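Local coordinates for protein (R)-specific secondary-alkylsulfatase (Pseudomonas sp., PDB 4AXH) that hydrolyses (R)-configured secondary alkyl sulfates with inversion at carbon, giving (S)-alcohols and sulfate, as a zinc-dependent homodimeric enzyme of the metallo-beta-lactamase superfamily, at residues A[203-208]-A[282-287]; A[209-214]-A[261-266]; A[140-145]-A[276-281]. All coordinates share one frame; numbering follows the deposited sequence.

Contact 1 (A[203-208]-A[282-287]); sequences KVFAPS and LEFQLT
Phe205 and Phe284 bring their rings together between two strands that run nearly the same way, at 28° to each other, but belong to different sheets. The strand axes stay 8.8 Å apart and no hydrogen bond joins them, so side chains do nearly all of the bridging. The dense part is aromatic. Phe284 presents its far ring atom, CZ, over one face of Phe205, 3.9 Å from Phe205 CG, and the two side chains cross at about a right angle. The ring planes are inclined by 35° with centroids 5.5 Å apart, an oblique pair. Large flat residues suit a gap of this width, since each ring reaches well out from its own strand. Ala174 and Val176 of the neighbouring strand 172-176 also pack on Phe205, while Met296 and Ile298 of strand 296-300 pack on Phe284.

Leu282 touches more loosely, its CD1 coming only to 4.4 Å from Phe205 CE1. At the other end Leu286 CD2 meets Pro207 CB closely, at 3.7 Å, but here the segments lose cover: Leu286 and Ser208 are partly exposed, and Ser208 turns its hydroxyl to Glu269 in a hydrogen bond. Since every side-chain contact across the gap is apolar, cohesion here rests on dispersion and the exclusion of water, forces that ask for close fit rather than exact direction.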
loop_
_atom_site.group_PDB
_atom_site.type_symbol
_atom_site.label_atom_id
_atom_site.label_comp_id
_atom_site.label_asym_id
_atom_site.label_seq_id
_atom_site.Cartn_x
_atom_site.Cartn_y
_atom_site.Cartn_z
ATOM N N LYS A 203 26.704 -15.765 -19.898
ATOM C CA LYS A 203 26.553 -15.349 -18.505
ATOM C C LYS A 203 25.370 -14.391 -18.408
ATOM O O LYS A 203 25.375 -13.345 -19.041
ATOM C CB LYS A 203 27.868 -14.735 -17.954
ATOM C CG LYS A 203 29.057 -15.711 -17.825
ATOM C CD LYS A 203 28.994 -16.537 -16.526
ATOM C CE LYS A 203 29.332 -18.016 -16.690
ATOM N NZ LYS A 203 28.970 -18.831 -15.479
ATOM N N VAL A 204 24.332 -14.781 -17.679
ATOM C CA VAL A 204 23.117 -13.990 -17.528
ATOM C C VAL A 204 22.959 -13.467 -16.075
ATOM O O VAL A 204 22.618 -14.223 -15.164
ATOM C CB VAL A 204 21.871 -14.728 -18.089
ATOM C CG1 VAL A 204 20.597 -13.945 -17.830
ATOM C CG2 VAL A 204 22.017 -14.959 -19.573
ATOM N N PHE A 205 23.225 -12.166 -15.876
ATOM C CA PHE A 205 23.178 -11.497 -14.566
ATOM C C PHE A 205 21.818 -10.899 -14.285
ATOM O O PHE A 205 21.160 -10.410 -15.204
ATOM C CB PHE A 205 24.244 -10.399 -14.468
ATOM C CG PHE A 205 25.639 -10.821 -14.863
ATOM C CD1 PHE A 205 26.043 -10.785 -16.189
ATOM C CD2 PHE A 205 26.554 -11.228 -13.905
ATOM C CE1 PHE A 205 27.333 -11.174 -16.556
ATOM C CE2 PHE A 205 27.841 -11.622 -14.268
ATOM C CZ PHE A 205 28.227 -11.585 -15.591
ATOM N N ALA A 206 21.408 -10.920 -12.996
ATOM C CA ALA A 206 20.129 -10.398 -12.522
ATOM C C ALA A 206 20.171 -10.059 -11.037
ATOM O O ALA A 206 20.864 -10.741 -10.295
ATOM C CB ALA A 206 18.994 -11.390 -12.803
ATOM N N PRO A 207 19.417 -9.019 -10.569
ATOM C CA PRO A 207 19.441 -8.686 -9.131
ATOM C C PRO A 207 18.748 -9.740 -8.279
ATOM O O PRO A 207 17.946 -10.515 -8.796
ATOM C CB PRO A 207 18.714 -7.346 -9.069
ATOM C CG PRO A 207 17.861 -7.315 -10.265
ATOM C CD PRO A 207 18.572 -8.069 -11.327
ATOM N N SER A 208 19.078 -9.779 -6.974
ATOM C CA SER A 208 18.527 -10.684 -5.975
ATOM C C SER A 208 17.003 -10.759 -6.062
ATOM O O SER A 208 16.330 -9.709 -6.138
ATOM C CB SER A 208 18.933 -10.194 -4.584
ATOM O OG SER A 208 18.303 -10.899 -3.524
ATOM N N LEU A 282 31.954 -4.435 -14.971
ATOM C CA LEU A 282 30.585 -4.136 -14.569
ATOM C C LEU A 282 30.535 -4.055 -13.070
ATOM O O LEU A 282 30.949 -4.994 -12.397
ATOM C CB LEU A 282 29.600 -5.242 -15.024
ATOM C CG LEU A 282 29.740 -5.814 -16.435
ATOM C CD1 LEU A 282 29.128 -7.180 -16.526
ATOM C CD2 LEU A 282 29.123 -4.901 -17.450
ATOM N N GLU A 283 30.036 -2.927 -12.548
ATOM C CA GLU A 283 29.756 -2.710 -11.135
ATOM C C GLU A 283 28.233 -2.560 -11.098
ATOM O O GLU A 283 27.657 -1.728 -11.820
ATOM C CB GLU A 283 30.451 -1.455 -10.580
ATOM C CG GLU A 283 30.315 -1.307 -9.064
ATOM C CD GLU A 283 31.173 -0.267 -8.352
ATOM O OE1 GLU A 283 32.088 0.299 -8.991
ATOM O OE2 GLU A 283 30.939 -0.029 -7.144
ATOM N N PHE A 284 27.596 -3.424 -10.332
ATOM C CA PHE A 284 26.162 -3.465 -10.115
ATOM C C PHE A 284 25.843 -2.899 -8.740
ATOM O O PHE A 284 26.529 -3.218 -7.766
ATOM C CB PHE A 284 25.677 -4.928 -10.180
ATOM C CG PHE A 284 26.029 -5.710 -11.446
ATOM C CD1 PHE A 284 25.352 -5.477 -12.642
ATOM C CD2 PHE A 284 26.983 -6.721 -11.418
ATOM C CE1 PHE A 284 25.652 -6.200 -13.792
ATOM C CE2 PHE A 284 27.277 -7.462 -12.570
ATOM C CZ PHE A 284 26.622 -7.182 -13.757
ATOM N N GLN A 285 24.797 -2.064 -8.654
ATOM C CA GLN A 285 24.310 -1.478 -7.400
ATOM C C GLN A 285 22.867 -1.922 -7.179
ATOM O O GLN A 285 21.997 -1.494 -7.930
ATOM C CB GLN A 285 24.382 0.057 -7.437
ATOM C CG GLN A 285 23.684 0.734 -6.233
ATOM C CD GLN A 285 23.297 2.186 -6.422
ATOM O OE1 GLN A 285 23.318 2.739 -7.541
ATOM N NE2 GLN A 285 22.895 2.813 -5.311
ATOM N N LEU A 286 22.610 -2.756 -6.160
ATOM C CA LEU A 286 21.259 -3.212 -5.883
ATOM C C LEU A 286 20.346 -2.057 -5.464
ATOM O O LEU A 286 20.646 -1.370 -4.493
ATOM C CB LEU A 286 21.266 -4.282 -4.770
ATOM C CG LEU A 286 21.639 -5.735 -5.124
ATOM C CD1 LEU A 286 21.589 -6.607 -3.868
ATOM C CD2 LEU A 286 20.679 -6.330 -6.107
ATOM N N THR A 287 19.236 -1.848 -6.188
ATOM C CA THR A 287 18.220 -0.819 -5.866
ATOM C C THR A 287 16.881 -1.488 -5.581
ATOM O O THR A 287 15.846 -1.063 -6.089
ATOM C CB THR A 287 18.128 0.260 -6.946
ATOM O OG1 THR A 287 17.745 -0.360 -8.149
ATOM C CG2 THR A 287 19.418 1.010 -7.154
#

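Contact 2 (A[209-214]-A[261-266]); sequences GFMEHA and LVAPNV
Phe210 and Met211, consecutive residues in the first turn of helix 210-219, each cross Pro264 obliquely, Phe210 at CG of the proline ring and Met211 at CD. The CG of Phe210 lies anti to the backbone N (chi1 -179°), and one side of its ring reaches the proline: CD1 is 3.7 Å and CE1 4.1 Å from Pro264 CG. The ring is also covered on one face by Ala214 CB, one turn further along the helix and offset toward the rim; the small methyl leaves room for so large a neighbour. Tyr177 stacks on the Phe210 ring as well, and the Phe185 ring meets it at a steep angle.

Met211 takes the next atom of the proline ring. Its CG is 3.9 Å from Pro264 CD, and a bend at chi2 (-57°) brings SD to 3.5 Å from Leu261 CD2. A further bend at chi3 lays CE against the same Leu261 CD2, at 3.8 Å, while SD and Ala263 CB are 4.3 Å apart. A flexible thioether suits such a winding path. Leu261 spreads its two methyls between partners, CD2 going to Met211 while CD1 stands 4.4 Å from Ala214 CB. Proline suits an irregular segment that offers a rigid apolar surface, and it also packs on Val204 and Ala206 of strand 203-207.

Gly209, with a positive phi that favours glycine, occupies the N-cap position. What results is a strand-to-helix connection of the metallo-beta-lactamase fold: the helix following strand 203-207 is covered by the loop that leads into strand 266-268, with Phe210 about 6 Å, side chain to side chain, from the zinc ligand His179.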
loop_
_atom_site.group_PDB
_atom_site.type_symbol
_atom_site.label_atom_id
_atom_site.label_comp_id
_atom_site.label_asym_id
_atom_site.label_seq_id
_atom_site.Cartn_x
_atom_site.Cartn_y
_atom_site.Cartn_z
ATOM N N GLY A 209 16.479 -11.993 -6.048
ATOM C CA GLY A 209 15.040 -12.263 -6.043
ATOM C C GLY A 209 14.287 -12.143 -7.353
ATOM O O GLY A 209 13.046 -12.114 -7.347
ATOM N N PHE A 210 15.034 -12.101 -8.481
ATOM C CA PHE A 210 14.509 -11.945 -9.831
ATOM C C PHE A 210 13.405 -12.926 -10.197
ATOM O O PHE A 210 12.285 -12.489 -10.512
ATOM C CB PHE A 210 15.637 -11.953 -10.870
ATOM C CG PHE A 210 15.171 -11.779 -12.300
ATOM C CD1 PHE A 210 14.822 -12.880 -13.078
ATOM C CD2 PHE A 210 15.126 -10.520 -12.885
ATOM C CE1 PHE A 210 14.416 -12.720 -14.408
ATOM C CE2 PHE A 210 14.735 -10.369 -14.221
ATOM C CZ PHE A 210 14.384 -11.471 -14.968
ATOM N N MET A 211 13.724 -14.245 -10.184
ATOM C CA MET A 211 12.779 -15.305 -10.549
ATOM C C MET A 211 11.462 -15.247 -9.778
ATOM O O MET A 211 10.404 -15.192 -10.409
ATOM C CB MET A 211 13.433 -16.681 -10.509
ATOM C CG MET A 211 14.299 -16.986 -11.757
ATOM S SD MET A 211 13.523 -16.898 -13.429
ATOM C CE MET A 211 12.007 -17.888 -13.168
ATOM N N GLU A 212 11.536 -15.116 -8.436
ATOM C CA GLU A 212 10.368 -14.991 -7.555
ATOM C C GLU A 212 9.492 -13.830 -8.006
ATOM O O GLU A 212 8.275 -13.972 -8.014
ATOM C CB GLU A 212 10.806 -14.735 -6.093
ATOM C CG GLU A 212 11.809 -15.713 -5.506
ATOM C CD GLU A 212 13.295 -15.378 -5.581
ATOM O OE1 GLU A 212 13.962 -15.755 -6.577
ATOM O OE2 GLU A 212 13.808 -14.815 -4.587
ATOM N N HIS A 213 10.095 -12.697 -8.409
ATOM C CA HIS A 213 9.369 -11.500 -8.808
ATOM C C HIS A 213 8.931 -11.448 -10.248
ATOM O O HIS A 213 7.795 -11.067 -10.504
ATOM C CB HIS A 213 10.120 -10.231 -8.398
ATOM C CG HIS A 213 10.166 -10.066 -6.924
ATOM N ND1 HIS A 213 11.351 -10.185 -6.231
ATOM C CD2 HIS A 213 9.149 -9.885 -6.046
ATOM C CE1 HIS A 213 11.031 -10.011 -4.962
ATOM N NE2 HIS A 213 9.713 -9.828 -4.806
ATOM N N ALA A 214 9.811 -11.828 -11.186
ATOM C CA ALA A 214 9.471 -11.860 -12.599
ATOM C C ALA A 214 8.165 -12.691 -12.822
ATOM O O ALA A 214 7.308 -12.290 -13.605
ATOM C CB ALA A 214 10.631 -12.441 -13.390
ATOM N N LEU A 261 10.992 -15.873 -20.931
ATOM C CA LEU A 261 11.648 -15.835 -19.637
ATOM C C LEU A 261 12.792 -16.822 -19.640
ATOM O O LEU A 261 12.547 -18.018 -19.580
ATOM C CB LEU A 261 10.657 -16.182 -18.526
ATOM C CG LEU A 261 10.820 -15.441 -17.220
ATOM C CD1 LEU A 261 9.511 -15.459 -16.422
ATOM C CD2 LEU A 261 11.953 -15.991 -16.416
ATOM N N VAL A 262 14.030 -16.353 -19.767
ATOM C CA VAL A 262 15.168 -17.251 -19.659
ATOM C C VAL A 262 15.881 -17.031 -18.329
ATOM O O VAL A 262 16.381 -15.939 -18.057
ATOM C CB VAL A 262 16.059 -17.562 -20.902
ATOM C CG1 VAL A 262 15.452 -17.081 -22.216
ATOM C CG2 VAL A 262 17.507 -17.134 -20.722
ATOM N N ALA A 263 15.820 -18.045 -17.457
ATOM C CA ALA A 263 16.400 -18.017 -16.123
ATOM C C ALA A 263 17.832 -17.493 -16.079
ATOM O O ALA A 263 18.651 -17.881 -16.918
ATOM C CB ALA A 263 16.334 -19.392 -15.505
ATOM N N PRO A 264 18.152 -16.588 -15.123
ATOM C CA PRO A 264 19.533 -16.096 -15.003
ATOM C C PRO A 264 20.535 -17.154 -14.512
ATOM O O PRO A 264 20.182 -18.165 -13.908
ATOM C CB PRO A 264 19.415 -14.947 -14.002
ATOM C CG PRO A 264 17.946 -14.714 -13.829
ATOM C CD PRO A 264 17.296 -16.004 -14.072
ATOM N N ASN A 265 21.797 -16.893 -14.809
ATOM C CA ASN A 265 22.981 -17.684 -14.518
ATOM C C ASN A 265 23.519 -17.223 -13.154
ATOM O O ASN A 265 23.546 -17.998 -12.204
ATOM C CB ASN A 265 24.011 -17.320 -15.583
ATOM C CG ASN A 265 24.815 -18.431 -16.114
ATOM O OD1 ASN A 265 24.566 -18.897 -17.218
ATOM N ND2 ASN A 265 25.876 -18.794 -15.399
ATOM N N VAL A 266 23.950 -15.947 -13.072
ATOM C CA VAL A 266 24.557 -15.317 -11.900
ATOM C C VAL A 266 23.707 -14.207 -11.264
ATOM O O VAL A 266 23.371 -13.208 -11.918
ATOM C CB VAL A 266 26.071 -14.976 -12.116
ATOM C CG1 VAL A 266 26.443 -14.815 -13.592
ATOM C CG2 VAL A 266 26.549 -13.797 -11.276
#

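Contact 3 (A[140-145]-A[276-281]); sequences GDSGLV and TVDGVE
Asp141 and Asp278 bring their backbones to 5.1 Å between CA atoms, where the turn before strand 144-147 meets the hairpin joining strands 272-277 and 280-286, and Asp141 N gives a hydrogen bond of 2.8 Å to Asp278 O. With CG anti to the backbone N (chi1 -153°), the Asp278 carboxylate reaches into the opposing turn and collects donors on both oxygens. OD1 takes Ser142 N at 2.8 Å on its syn side, and also Ser142 OG at 2.6 Å, from above the carboxylate plane. OD2 receives Gly143 N, again on the syn side, at 2.7 Å, plus a weak bond from Ser142 N. These donors fix the group's rotation and would probably favour its charged form, although the nearby Asp141 carboxylate would oppose this.

Asp278 and Gly279 form a two-residue type I' turn between the paired Val277 and Val280; both have positive phi, which glycine adopts readily at the second position. Gly279 CA lies 3.3 Å from Asp141 OD2. Gly140, also at positive phi, has no side chain, which lets its CA lie 3.7 Å from Val280 CG2. Below the polar contacts, Val145 CG1 and Val280 CG2 meet at 3.7 Å. An aspartate accepting main-chain N-H groups thus ties a beta-hairpin of one sheet to a strand connection of the other, at one end of the metallo-beta-lactamase sandwich, away from the zinc site.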
loop_
_atom_site.group_PDB
_atom_site.type_symbol
_atom_site.label_atom_id
_atom_site.label_comp_id
_atom_site.label_asym_id
_atom_site.label_seq_id
_atom_site.Cartn_x
_atom_site.Cartn_y
_atom_site.Cartn_z
ATOM N N GLY A 140 33.320 -5.295 -26.230
ATOM C CA GLY A 140 34.107 -6.270 -25.481
ATOM C C GLY A 140 34.976 -7.154 -26.350
ATOM O O GLY A 140 34.835 -7.162 -27.584
ATOM N N ASP A 141 35.881 -7.906 -25.685
ATOM C CA ASP A 141 36.906 -8.779 -26.278
ATOM C C ASP A 141 36.494 -9.667 -27.453
ATOM O O ASP A 141 36.919 -9.392 -28.583
ATOM C CB ASP A 141 37.722 -9.527 -25.198
ATOM C CG ASP A 141 38.574 -8.629 -24.300
ATOM O OD1 ASP A 141 38.848 -7.460 -24.695
ATOM O OD2 ASP A 141 39.016 -9.106 -23.235
ATOM N N SER A 142 35.658 -10.699 -27.203
ATOM C CA SER A 142 35.223 -11.657 -28.227
ATOM C C SER A 142 33.801 -11.449 -28.772
ATOM O O SER A 142 33.622 -11.381 -29.989
ATOM C CB SER A 142 35.419 -13.093 -27.746
ATOM O OG SER A 142 34.729 -13.375 -26.539
ATOM N N GLY A 143 32.815 -11.370 -27.874
ATOM C CA GLY A 143 31.417 -11.225 -28.253
ATOM C C GLY A 143 30.795 -9.928 -27.810
ATOM O O GLY A 143 31.432 -8.879 -27.906
ATOM N N LEU A 144 29.532 -10.006 -27.342
ATOM C CA LEU A 144 28.722 -8.866 -26.909
ATOM C C LEU A 144 28.153 -9.050 -25.528
ATOM O O LEU A 144 27.705 -10.143 -25.160
ATOM C CB LEU A 144 27.537 -8.610 -27.871
ATOM C CG LEU A 144 27.811 -8.381 -29.363
ATOM C CD1 LEU A 144 26.521 -8.288 -30.111
ATOM C CD2 LEU A 144 28.600 -7.122 -29.620
ATOM N N VAL A 145 28.132 -7.957 -24.762
ATOM C CA VAL A 145 27.498 -7.936 -23.450
ATOM C C VAL A 145 26.325 -7.014 -23.545
ATOM O O VAL A 145 26.445 -5.873 -23.987
ATOM C CB VAL A 145 28.405 -7.790 -22.204
ATOM C CG1 VAL A 145 29.526 -6.808 -22.447
ATOM C CG2 VAL A 145 27.615 -7.452 -20.941
ATOM N N THR A 276 33.648 -8.983 -14.087
ATOM C CA THR A 276 34.299 -8.793 -15.365
ATOM C C THR A 276 33.959 -9.959 -16.280
ATOM O O THR A 276 33.942 -11.111 -15.827
ATOM C CB THR A 276 35.777 -8.321 -15.193
ATOM O OG1 THR A 276 36.426 -8.171 -16.469
ATOM C CG2 THR A 276 36.582 -9.219 -14.266
ATOM N N VAL A 277 33.554 -9.646 -17.530
ATOM C CA VAL A 277 33.129 -10.631 -18.542
ATOM C C VAL A 277 33.496 -10.120 -19.931
ATOM O O VAL A 277 33.091 -9.020 -20.300
ATOM C CB VAL A 277 31.620 -11.063 -18.391
ATOM C CG1 VAL A 277 30.654 -9.895 -18.577
ATOM C CG2 VAL A 277 31.264 -12.231 -19.316
ATOM N N ASP A 278 34.297 -10.887 -20.681
ATOM C CA ASP A 278 34.768 -10.527 -22.027
ATOM C C ASP A 278 35.532 -9.183 -22.058
ATOM O O ASP A 278 35.434 -8.408 -23.015
ATOM C CB ASP A 278 33.641 -10.608 -23.074
ATOM C CG ASP A 278 34.138 -10.894 -24.483
ATOM O OD1 ASP A 278 35.156 -11.621 -24.626
ATOM O OD2 ASP A 278 33.501 -10.416 -25.445
ATOM N N GLY A 279 36.312 -8.946 -21.005
ATOM C CA GLY A 279 37.110 -7.740 -20.859
ATOM C C GLY A 279 36.259 -6.502 -20.689
ATOM O O GLY A 279 36.615 -5.428 -21.185
ATOM N N VAL A 280 35.104 -6.661 -20.012
ATOM C CA VAL A 280 34.132 -5.605 -19.737
ATOM C C VAL A 280 33.926 -5.597 -18.236
ATOM O O VAL A 280 33.547 -6.618 -17.663
ATOM C CB VAL A 280 32.799 -5.791 -20.528
ATOM C CG1 VAL A 280 31.764 -4.759 -20.122
ATOM C CG2 VAL A 280 33.033 -5.734 -22.031
ATOM N N GLU A 281 34.223 -4.454 -17.599
ATOM C CA GLU A 281 34.058 -4.273 -16.166
ATOM C C GLU A 281 32.636 -3.780 -15.923
ATOM O O GLU A 281 32.166 -2.839 -16.577
ATOM C CB GLU A 281 35.069 -3.248 -15.626
ATOM C CG GLU A 281 36.390 -3.811 -15.155
ATOM C CD GLU A 281 37.414 -2.726 -14.888
ATOM O OE1 GLU A 281 37.285 -2.021 -13.860
ATOM O OE2 GLU A 281 38.324 -2.551 -15.731
#

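In the fold
All three contacts lie within the metallo-beta-lactamase region, on the same side of the chain's centre. Contacts 1 and 3 both join the larger mixed sheet to the six-stranded one and share strand 280-286; their centres are about 15 Å apart, and Val277 packs on Leu282 and Phe205 between them. Centre to centre, contact 2 is about 11 Å from contact 1 and about 22 Å from contact 3. Val204 O probably accepts hydrogen bonds from Asn265 N and Val266 N, setting strand 266-268 beside 203-207. Along the chain, contact 2 nests inside the other two, which cross. Together they run from the end remote from the zinc ions, between the sheets, to the end that carries them.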